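Local coordinates for gala protein type 1, 3 or 4 (Legionella pneumophila subsp. pneumophila, PDB 4XA9) that is a leucine-rich-repeat protein that probably binds small GTPases and may act as a GTPase activator, at residues L4-S7 with D8-K11; L20-F24 with L25-D29; P33-C36 with E37-N41. All blocks are in the same frame, centred on the assembly; numbering follows the deposited sequence. Where two conformers were deposited one is given.

From the N terminus, the chain first forms helix 6-12, and contact 1 lies at its start, where the residues before the helix fold back on its first turns. The chain then runs through strands 13-14 and 19-21 to contact 2, which closes the bend after strand 19-21. A further loop leads into helix 32-41, whose successive turns meet in contact 3. The three contacts follow in series; none nests within or crosses another. They still touch in space. Leu4 and Leu9 of contact 1 pack on Leu22 of contact 2 and on Leu34, Leu35 and Phe38 of contact 3. Together they tie the N-terminal helix to the first beta-alpha-beta unit of the leucine-rich-repeat solenoid.

Contact 1 of 3, residues L4-S7 with D8-K11; sequences LTLS and DLEK
Thr5 and Asp8 form a capping box at the start of helix 6-12. Thr5 is the N-cap. Its OG1 accepts from Asp8 N at 3.1 Å, with an N-H...O angle of 163°. In return, Thr5 N donates to Asp8 OD2 at 3.2 Å, from above the carboxylate plane, 39° out of it. A chi1 of 65° sets Thr5 OG1 between its own N and carbonyl carbon, where it can reach over the open end of the helix. Water 1 lies 2.6 Å from Thr5 OG1 and makes a weak bond to Asp8 OD1.

The backbone adds regular helical bonds. Leu9 N donates to Thr5 O, Glu10 N to Leu6 O and Lys11 N to Ser7 O. The extended side chain of Lys11 starts out past the same oxygen, with Lys11 CG 3.2 Å from Ser7 O.

Carbon contacts complete the turn. Leu4 CD1 touches Asp8 CB at 3.8 Å. Leu4 CD2 meets Leu9 CD2 at 4.1 Å, the two side chains crossing at about a right angle.

Leu4 N also bonds to Asp31 OD1. Leu4 and Leu9 turn inward, against Leu22 in the loop after strand 19-21 and against helix 32-41.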
ATOM      1  N   LEU A   4      11.534   9.571  22.503  1.00 22.96           N
ATOM      2  CA  LEU A   4      11.795   8.173  22.835  1.00 21.01           C
ATOM      3  C   LEU A   4      12.050   7.994  24.329  1.00 22.98           C
ATOM      4  O   LEU A   4      12.842   8.727  24.920  1.00 25.26           O
ATOM      5  CB  LEU A   4      12.992   7.657  22.037  1.00 15.63           C
ATOM      6  CG  LEU A   4      13.329   6.175  22.198  1.00 19.52           C
ATOM      7  CD1 LEU A   4      12.172   5.324  21.690  1.00 21.06           C
ATOM      8  CD2 LEU A   4      14.607   5.845  21.444  1.00 18.60           C
ATOM      9  N   THR A   5      11.376   7.024  24.937  1.00 21.15           N
ATOM     10  CA  THR A   5      11.550   6.743  26.361  1.00 23.75           C
ATOM     11  C   THR A   5      12.042   5.322  26.575  1.00 24.36           C
ATOM     12  O   THR A   5      11.937   4.488  25.673  1.00 21.72           O
ATOM     13  CB  THR A   5      10.239   6.922  27.143  1.00 24.50           C
ATOM     14  OG1 THR A   5       9.294   5.937  26.703  1.00 25.10           O
ATOM     15  CG2 THR A   5       9.663   8.307  26.915  1.00 26.31           C
ATOM     16  N   LEU A   6      12.570   5.053  27.771  1.00 20.85           N
ATOM     17  CA  LEU A   6      12.962   3.698  28.160  1.00 23.93           C
ATOM     18  C   LEU A   6      11.782   2.730  28.096  1.00 24.39           C
ATOM     19  O   LEU A   6      11.949   1.564  27.754  1.00 23.05           O
ATOM     20  CB  LEU A   6      13.555   3.686  29.571  1.00 27.01           C
ATOM     21  CG  LEU A   6      14.963   4.262  29.729  1.00 26.37           C
ATOM     22  CD1 LEU A   6      15.434   4.188  31.183  1.00 26.15           C
ATOM     23  CD2 LEU A   6      15.933   3.544  28.808  1.00 24.15           C
ATOM     24  N   SER A   7      10.594   3.217  28.442  0.77 23.72           N
ATOM     25  CA  SER A   7       9.382   2.408  28.384  0.77 24.91           C
ATOM     26  C   SER A   7       9.062   1.984  26.949  0.77 26.08           C
ATOM     27  O   SER A   7       8.694   0.835  26.708  0.77 28.86           O
ATOM     28  CB  SER A   7       8.203   3.178  28.984  0.77 25.70           C
ATOM     29  OG  SER A   7       7.019   2.403  28.967  0.77 25.58           O
ATOM     30  N   ASP A   8       9.199   2.913  26.004  1.00 22.82           N
ATOM     31  CA  ASP A   8       9.039   2.599  24.582  1.00 20.52           C
ATOM     32  C   ASP A   8       9.983   1.482  24.161  1.00 21.36           C
ATOM     33  O   ASP A   8       9.580   0.521  23.517  1.00 21.42           O
ATOM     34  CB  ASP A   8       9.311   3.826  23.703  1.00 25.50           C
ATOM     35  CG  ASP A   8       8.278   4.920  23.872  1.00 28.10           C
ATOM     36  OD1 ASP A   8       7.111   4.608  24.194  1.00 28.12           O
ATOM     37  OD2 ASP A   8       8.640   6.099  23.668  1.00 29.44           O
ATOM     38  N   LEU A   9      11.250   1.621  24.538  1.00 22.13           N
ATOM     39  CA  LEU A   9      12.273   0.663  24.154  1.00 22.49           C
ATOM     40  C   LEU A   9      12.003  -0.746  24.688  1.00 25.97           C
ATOM     41  O   LEU A   9      12.160  -1.723  23.959  1.00 23.40           O
ATOM     42  CB  LEU A   9      13.644   1.159  24.622  1.00 19.96           C
ATOM     43  CG  LEU A   9      14.172   2.337  23.802  1.00 15.98           C
ATOM     44  CD1 LEU A   9      15.294   3.069  24.524  1.00 15.27           C
ATOM     45  CD2 LEU A   9      14.656   1.845  22.437  1.00 15.28           C
ATOM     46  N   GLU A  10      11.592  -0.868  25.945  1.00 30.84           N
ATOM     47  CA  GLU A  10      11.388  -2.204  26.494  1.00 33.63           C
ATOM     48  C   GLU A  10      10.082  -2.829  26.013  1.00 25.36           C
ATOM     49  O   GLU A  10       9.995  -4.045  25.864  1.00 26.81           O
ATOM     50  CB  GLU A  10      11.443  -2.186  28.023  1.00 42.86           C
ATOM     51  CG  GLU A  10      12.642  -2.962  28.588  1.00 52.65           C
ATOM     52  CD  GLU A  10      12.421  -4.471  28.613  1.00 61.11           C
ATOM     53  OE1 GLU A  10      11.327  -4.902  29.035  1.00 64.43           O
ATOM     54  OE2 GLU A  10      13.338  -5.223  28.211  1.00 63.92           O
ATOM     55  N   LYS A  11       9.068  -2.014  25.750  1.00 23.56           N
ATOM     56  CA  LYS A  11       7.838  -2.551  25.175  1.00 28.81           C
ATOM     57  C   LYS A  11       8.050  -2.956  23.715  1.00 26.35           C
ATOM     58  O   LYS A  11       7.432  -3.898  23.223  1.00 26.54           O
ATOM     59  CB  LYS A  11       6.696  -1.544  25.304  1.00 34.69           C
ATOM     60  CG  LYS A  11       6.322  -1.271  26.755  1.00 44.37           C
ATOM     61  CD  LYS A  11       5.274  -0.187  26.882  1.00 50.31           C
ATOM     62  CE  LYS A  11       4.692  -0.171  28.284  1.00 55.50           C
ATOM     63  NZ  LYS A  11       3.436   0.625  28.346  1.00 59.15           N
TER
HETATM   64  O   HOH W   1       6.800   6.169  27.223  1.00 41.10           O

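Contact 2 of 3, residues L20-F24 with L25-D29; sequences LSLSF and LNLRD
Leu22 and Leu25 cross at a slant where the chain bends after strand 19-21. One methyl of Leu25 does most of the touching. Its CD1 lies 3.9 Å from Leu22 CD2 and 3.8 Å from Leu22 O, so it touches both the side chain and the carbonyl of the residue three places earlier. The Leu25 chi1 of -67° puts CG beside the backbone N, and this turns the branch back toward the incoming strand. Its other methyl, CD2, lies against the preceding peptide, 3.7 Å from Phe24 O.

Leu27 approaches from the far arm of the bend. Its CB points toward residues 20-24, and its CD1 reaches Leu22 CB at 4.1 Å. Leu22 thus meets both later leucines. Leu22 and Leu27 are buried, while Leu25 is partly exposed.

This is the bend of a leucine-rich repeat. The chain leaves a short strand, and spaced leucines turn into the core of the solenoid. Phe24 and Asn26 both have positive phi, 58° for Phe24, which helps the backbone to turn so sharply. Asn53 of the next coil bridges the bend: its OD1 accepts from Leu25 N and Leu27 N, and its ND2 donates to Leu22 O.

Phe24 CB points away from the later arm of the bend. The ring stacks with His52, and Phe24 also packs on a polar side chain of the other protein chain. On the inner side, Leu22 rests on Leu35 of helix 32-41, and Leu25 touches Asp8 of helix 6-12.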
ATOM      1  N   LEU A  20      13.536  -5.061  17.704  1.00 18.40           N
ATOM      2  CA  LEU A  20      13.053  -3.848  18.356  1.00 18.19           C
ATOM      3  C   LEU A  20      12.115  -3.109  17.415  1.00 16.03           C
ATOM      4  O   LEU A  20      12.520  -2.714  16.325  1.00 17.70           O
ATOM      5  CB  LEU A  20      14.222  -2.942  18.770  1.00 13.86           C
ATOM      6  CG  LEU A  20      13.899  -1.619  19.479  1.00 14.43           C
ATOM      7  CD1 LEU A  20      13.033  -1.837  20.724  1.00 12.41           C
ATOM      8  CD2 LEU A  20      15.193  -0.874  19.845  1.00 15.07           C
ATOM      9  N   SER A  21      10.868  -2.909  17.842  1.00 16.11           N
ATOM     10  CA  SER A  21       9.881  -2.228  17.011  1.00 20.03           C
ATOM     11  C   SER A  21       9.402  -0.940  17.657  1.00 20.95           C
ATOM     12  O   SER A  21       8.884  -0.950  18.777  1.00 20.15           O
ATOM     13  CB  SER A  21       8.689  -3.146  16.731  1.00 25.88           C
ATOM     14  OG  SER A  21       9.116  -4.328  16.075  1.00 33.06           O
ATOM     15  N   LEU A  22       9.575   0.164  16.931  1.00 18.34           N
ATOM     16  CA  LEU A  22       9.295   1.503  17.444  1.00 16.79           C
ATOM     17  C   LEU A  22       8.525   2.331  16.411  1.00 18.61           C
ATOM     18  O   LEU A  22       8.788   3.514  16.219  1.00 21.79           O
ATOM     19  CB  LEU A  22      10.594   2.210  17.823  1.00 14.86           C
ATOM     20  CG  LEU A  22      11.480   1.572  18.902  1.00 16.78           C
ATOM     21  CD1 LEU A  22      12.855   2.229  18.908  1.00 19.68           C
ATOM     22  CD2 LEU A  22      10.825   1.691  20.285  1.00 13.25           C
ATOM     23  N   SER A  23       7.573   1.695  15.743  1.00 16.28           N
ATOM     24  CA  SER A  23       6.795   2.382  14.718  0.53 18.98           C
ATOM     25  C   SER A  23       5.725   3.277  15.337  1.00 18.95           C
ATOM     26  O   SER A  23       5.249   3.026  16.444  1.00 21.02           O
ATOM     27  CB  SER A  23       6.150   1.377  13.758  0.53 17.10           C
ATOM     28  OG  SER A  23       5.202   0.572  14.429  0.53 15.61           O
ATOM     29  N   PHE A  24       5.376   4.340  14.616  1.00 17.04           N
ATOM     30  CA  PHE A  24       4.313   5.271  15.013  1.00 20.60           C
ATOM     31  C   PHE A  24       4.528   5.937  16.376  1.00 23.33           C
ATOM     32  O   PHE A  24       3.587   6.068  17.163  1.00 20.00           O
ATOM     33  CB  PHE A  24       2.942   4.564  15.013  1.00 21.24           C
ATOM     34  CG  PHE A  24       2.447   4.180  13.640  1.00 21.04           C
ATOM     35  CD1 PHE A  24       1.826   5.115  12.826  1.00 22.42           C
ATOM     36  CD2 PHE A  24       2.574   2.881  13.176  1.00 22.07           C
ATOM     37  CE1 PHE A  24       1.364   4.765  11.561  1.00 21.54           C
ATOM     38  CE2 PHE A  24       2.112   2.526  11.912  1.00 19.30           C
ATOM     39  CZ  PHE A  24       1.506   3.472  11.109  1.00 19.20           C
ATOM     40  N   LEU A  25       5.752   6.383  16.648  1.00 21.66           N
ATOM     41  CA  LEU A  25       6.051   7.032  17.922  1.00 22.77           C
ATOM     42  C   LEU A  25       6.481   8.483  17.720  1.00 25.45           C
ATOM     43  O   LEU A  25       6.906   9.141  18.665  1.00 28.56           O
ATOM     44  CB  LEU A  25       7.143   6.260  18.680  1.00 21.37           C
ATOM     45  CG  LEU A  25       6.760   4.867  19.186  1.00 23.19           C
ATOM     46  CD1 LEU A  25       7.928   4.205  19.904  1.00 21.55           C
ATOM     47  CD2 LEU A  25       5.549   4.950  20.106  1.00 21.80           C
ATOM     48  N   ASN A  26       6.351   8.978  16.491  1.00 23.77           N
ATOM     49  CA  ASN A  26       6.798  10.326  16.133  1.00 24.58           C
ATOM     50  C   ASN A  26       8.245  10.603  16.556  1.00 24.36           C
ATOM     51  O   ASN A  26       8.573  11.703  16.993  1.00 26.43           O
ATOM     52  CB  ASN A  26       5.868  11.381  16.743  1.00 26.66           C
ATOM     53  CG  ASN A  26       4.473  11.347  16.137  1.00 27.96           C
ATOM     54  OD1 ASN A  26       4.260  11.817  15.021  1.00 29.94           O
ATOM     55  ND2 ASN A  26       3.522  10.791  16.872  1.00 29.73           N
ATOM     56  N   LEU A  27       9.109   9.603  16.419  1.00 21.71           N
ATOM     57  CA  LEU A  27      10.520   9.776  16.761  1.00 22.15           C
ATOM     58  C   LEU A  27      11.198  10.776  15.836  1.00 24.10           C
ATOM     59  O   LEU A  27      10.853  10.888  14.655  1.00 25.60           O
ATOM     60  CB  LEU A  27      11.265   8.445  16.710  1.00 19.83           C
ATOM     61  CG  LEU A  27      10.719   7.308  17.573  1.00 21.78           C
ATOM     62  CD1 LEU A  27      11.657   6.115  17.494  1.00 18.29           C
ATOM     63  CD2 LEU A  27      10.530   7.767  19.015  1.00 23.44           C
ATOM     64  N   ARG A  28      12.161  11.511  16.380  1.00 22.73           N
ATOM     65  CA  ARG A  28      12.905  12.472  15.589  1.00 20.92           C
ATOM     66  C   ARG A  28      14.382  12.159  15.619  1.00 17.24           C
ATOM     67  O   ARG A  28      14.816  11.206  16.276  1.00 16.76           O
ATOM     68  CB  ARG A  28      12.651  13.895  16.085  1.00 26.85           C
ATOM     69  CG  ARG A  28      11.202  14.332  15.916  1.00 35.24           C
ATOM     70  CD  ARG A  28      11.048  15.830  16.074  1.00 42.33           C
ATOM     71  NE  ARG A  28      11.306  16.279  17.440  1.00 49.89           N
ATOM     72  CZ  ARG A  28      10.358  16.514  18.345  1.00 50.38           C
ATOM     73  NH1 ARG A  28       9.079  16.347  18.028  1.00 46.53           N
ATOM     74  NH2 ARG A  28      10.689  16.920  19.564  1.00 49.69           N
ATOM     75  N   ASP A  29      15.155  12.968  14.906  1.00 19.37           N
ATOM     76  CA  ASP A  29      16.587  12.742  14.807  1.00 23.95           C
ATOM     77  C   ASP A  29      17.261  12.693  16.173  1.00 25.52           C
ATOM     78  O   ASP A  29      18.148  11.874  16.388  1.00 24.84           O
ATOM     79  CB  ASP A  29      17.235  13.820  13.947  1.00 24.24           C
ATOM     80  CG  ASP A  29      16.736  13.796  12.522  1.00 24.88           C
ATOM     81  OD1 ASP A  29      16.228  12.743  12.080  1.00 22.53           O
ATOM     82  OD2 ASP A  29      16.851  14.834  11.842  1.00 26.53           O
TER

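Contact 3 of 3, residues P33-C36 with E37-N41; sequences PLLC and EFLQN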
ATOM      1  N   PRO A  33      20.361   8.941  19.163  1.00 20.72           N
ATOM      2  CA  PRO A  33      21.417   8.540  20.110  1.00 19.51           C
ATOM      3  C   PRO A  33      20.957   7.602  21.227  1.00 20.53           C
ATOM      4  O   PRO A  33      21.652   6.627  21.498  1.00 20.60           O
ATOM      5  CB  PRO A  33      21.887   9.880  20.694  1.00 18.95           C
ATOM      6  CG  PRO A  33      21.670  10.846  19.586  1.00 19.12           C
ATOM      7  CD  PRO A  33      20.370  10.403  18.945  1.00 20.23           C
ATOM      8  N   LEU A  34      19.818   7.878  21.858  1.00 20.95           N
ATOM      9  CA  LEU A  34      19.307   6.984  22.900  1.00 18.82           C
ATOM     10  C   LEU A  34      19.024   5.600  22.329  1.00 17.38           C
ATOM     11  O   LEU A  34      19.383   4.585  22.926  1.00 17.59           O
ATOM     12  CB  LEU A  34      18.042   7.554  23.545  1.00 17.89           C
ATOM     13  CG  LEU A  34      17.358   6.660  24.584  1.00 19.71           C
ATOM     14  CD1 LEU A  34      18.305   6.343  25.734  1.00 21.07           C
ATOM     15  CD2 LEU A  34      16.103   7.332  25.107  1.00 20.35           C
ATOM     16  N   LEU A  35      18.369   5.569  21.174  1.00 17.92           N
ATOM     17  CA  LEU A  35      18.122   4.318  20.464  1.00 18.74           C
ATOM     18  C   LEU A  35      19.399   3.482  20.291  1.00 21.63           C
ATOM     19  O   LEU A  35      19.429   2.298  20.640  1.00 19.54           O
ATOM     20  CB  LEU A  35      17.511   4.611  19.094  1.00 19.83           C
ATOM     21  CG  LEU A  35      17.427   3.415  18.152  1.00 21.49           C
ATOM     22  CD1 LEU A  35      16.438   2.393  18.707  1.00 17.05           C
ATOM     23  CD2 LEU A  35      17.038   3.861  16.750  1.00 22.02           C
ATOM     24  N   CYS A  36      20.450   4.102  19.755  1.00 17.72           N
ATOM     25  CA  CYS A  36      21.698   3.386  19.495  1.00 20.67           C
ATOM     26  C   CYS A  36      22.359   2.911  20.779  1.00 23.49           C
ATOM     27  O   CYS A  36      22.990   1.855  20.807  1.00 20.13           O
ATOM     28  CB  CYS A  36      22.668   4.264  18.704  1.00 19.48           C
ATOM     29  SG  CYS A  36      22.100   4.614  17.024  1.00 24.46           S
ATOM     30  N   GLU A  37      22.215   3.696  21.841  1.00 22.44           N
ATOM     31  CA  GLU A  37      22.741   3.305  23.136  1.00 24.38           C
ATOM     32  C   GLU A  37      22.079   2.023  23.608  1.00 20.56           C
ATOM     33  O   GLU A  37      22.745   1.096  24.072  1.00 21.36           O
ATOM     34  CB  GLU A  37      22.524   4.414  24.163  1.00 28.01           C
ATOM     35  CG  GLU A  37      23.801   4.931  24.745  1.00 30.89           C
ATOM     36  CD  GLU A  37      23.582   5.773  25.980  1.00 29.74           C
ATOM     37  OE1 GLU A  37      22.494   6.381  26.114  1.00 27.43           O
ATOM     38  OE2 GLU A  37      24.505   5.806  26.820  1.00 29.98           O
ATOM     39  N   PHE A  38      20.759   1.971  23.482  1.00 19.83           N
ATOM     40  CA  PHE A  38      20.009   0.789  23.874  1.00 18.96           C
ATOM     41  C   PHE A  38      20.408  -0.422  23.028  1.00 21.71           C
ATOM     42  O   PHE A  38      20.552  -1.529  23.552  1.00 22.95           O
ATOM     43  CB  PHE A  38      18.506   1.053  23.759  1.00 17.30           C
ATOM     44  CG  PHE A  38      17.647  -0.082  24.237  1.00 19.11           C
ATOM     45  CD1 PHE A  38      17.326  -0.209  25.585  1.00 20.43           C
ATOM     46  CD2 PHE A  38      17.142  -1.011  23.342  1.00 18.81           C
ATOM     47  CE1 PHE A  38      16.533  -1.244  26.029  1.00 21.48           C
ATOM     48  CE2 PHE A  38      16.351  -2.051  23.779  1.00 20.46           C
ATOM     49  CZ  PHE A  38      16.044  -2.168  25.128  1.00 20.73           C
ATOM     50  N   LEU A  39      20.589  -0.210  21.728  1.00 18.76           N
ATOM     51  CA  LEU A  39      20.974  -1.299  20.824  1.00 19.05           C
ATOM     52  C   LEU A  39      22.384  -1.798  21.130  1.00 22.72           C
ATOM     53  O   LEU A  39      22.649  -2.993  21.049  1.00 19.66           O
ATOM     54  CB  LEU A  39      20.878  -0.852  19.365  1.00 15.50           C
ATOM     55  CG  LEU A  39      19.455  -0.597  18.850  1.00 16.96           C
ATOM     56  CD1 LEU A  39      19.499   0.098  17.499  1.00 16.51           C
ATOM     57  CD2 LEU A  39      18.666  -1.899  18.751  1.00 16.83           C
ATOM     58  N   GLN A  40      23.281  -0.883  21.491  1.00 23.66           N
ATOM     59  CA  GLN A  40      24.649  -1.257  21.859  1.00 24.82           C
ATOM     60  C   GLN A  40      24.677  -2.064  23.155  1.00 24.12           C
ATOM     61  O   GLN A  40      25.537  -2.927  23.338  1.00 21.52           O
ATOM     62  CB  GLN A  40      25.523  -0.010  21.987  1.00 23.44           C
ATOM     63  CG  GLN A  40      25.872   0.598  20.642  1.00 24.67           C
ATOM     64  CD  GLN A  40      26.415   2.001  20.756  1.00 28.91           C
ATOM     65  OE1 GLN A  40      26.257   2.660  21.788  1.00 31.14           O
ATOM     66  NE2 GLN A  40      27.066   2.470  19.694  1.00 27.44           N
ATOM     67  N   ASN A  41      23.726  -1.780  24.039  1.00 21.80           N
ATOM     68  CA  ASN A  41      23.537  -2.535  25.273  1.00 24.35           C
ATOM     69  C   ASN A  41      22.890  -3.900  25.046  1.00 24.91           C
ATOM     70  O   ASN A  41      22.921  -4.759  25.925  1.00 20.98           O
ATOM     71  CB  ASN A  41      22.674  -1.734  26.256  1.00 30.21           C
ATOM     72  CG  ASN A  41      23.431  -0.599  26.922  1.00 36.35           C
ATOM     73  OD1 ASN A  41      24.584  -0.318  26.589  1.00 39.53           O
ATOM     74  ND2 ASN A  41      22.774   0.076  27.859  1.00 36.02           N
TER
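Leu35 and Leu39 make the tight side of this contact, one turn apart on helix 32-41. Their side chains meet at a slant, with Leu39 CD1 4.0 Å from Leu35 CG and equally far from Leu35 CD1. A chi1 of 170° sets Leu35 CG beside its carbonyl carbon, so the branch leans along the helix toward Leu39. Leu39 CG sits 3.4 Å from Leu35 O. That oxygen also accepts from Leu39 N at 3.0 Å, in the carbonyl plane. Glu37 N to Pro33 O, Phe38 N to Leu34 O and Gln40 N to Cys36 O continue the helical pattern.

The helix is the connection of a beta-alpha-beta unit, between parallel strands 19-21 and 47-49. Leu35 and Leu39 both face Leu20 of the first strand, and Cys36 and Leu39 pack on Phe63 of the following helix 57-63. Phe38 lies at the border of the packed side: its CB touches Leu35 O, and its ring meets the imidazole of His42, the planes about 35° apart.

Glu37 marks the loose, solvent side. Its OE1 comes no nearer than 4.2 Å to Leu34 CD1. Gln40 is exposed yet held close, with its CG 3.1 Å from Cys36 O and its NE2 donating to Lys66 O.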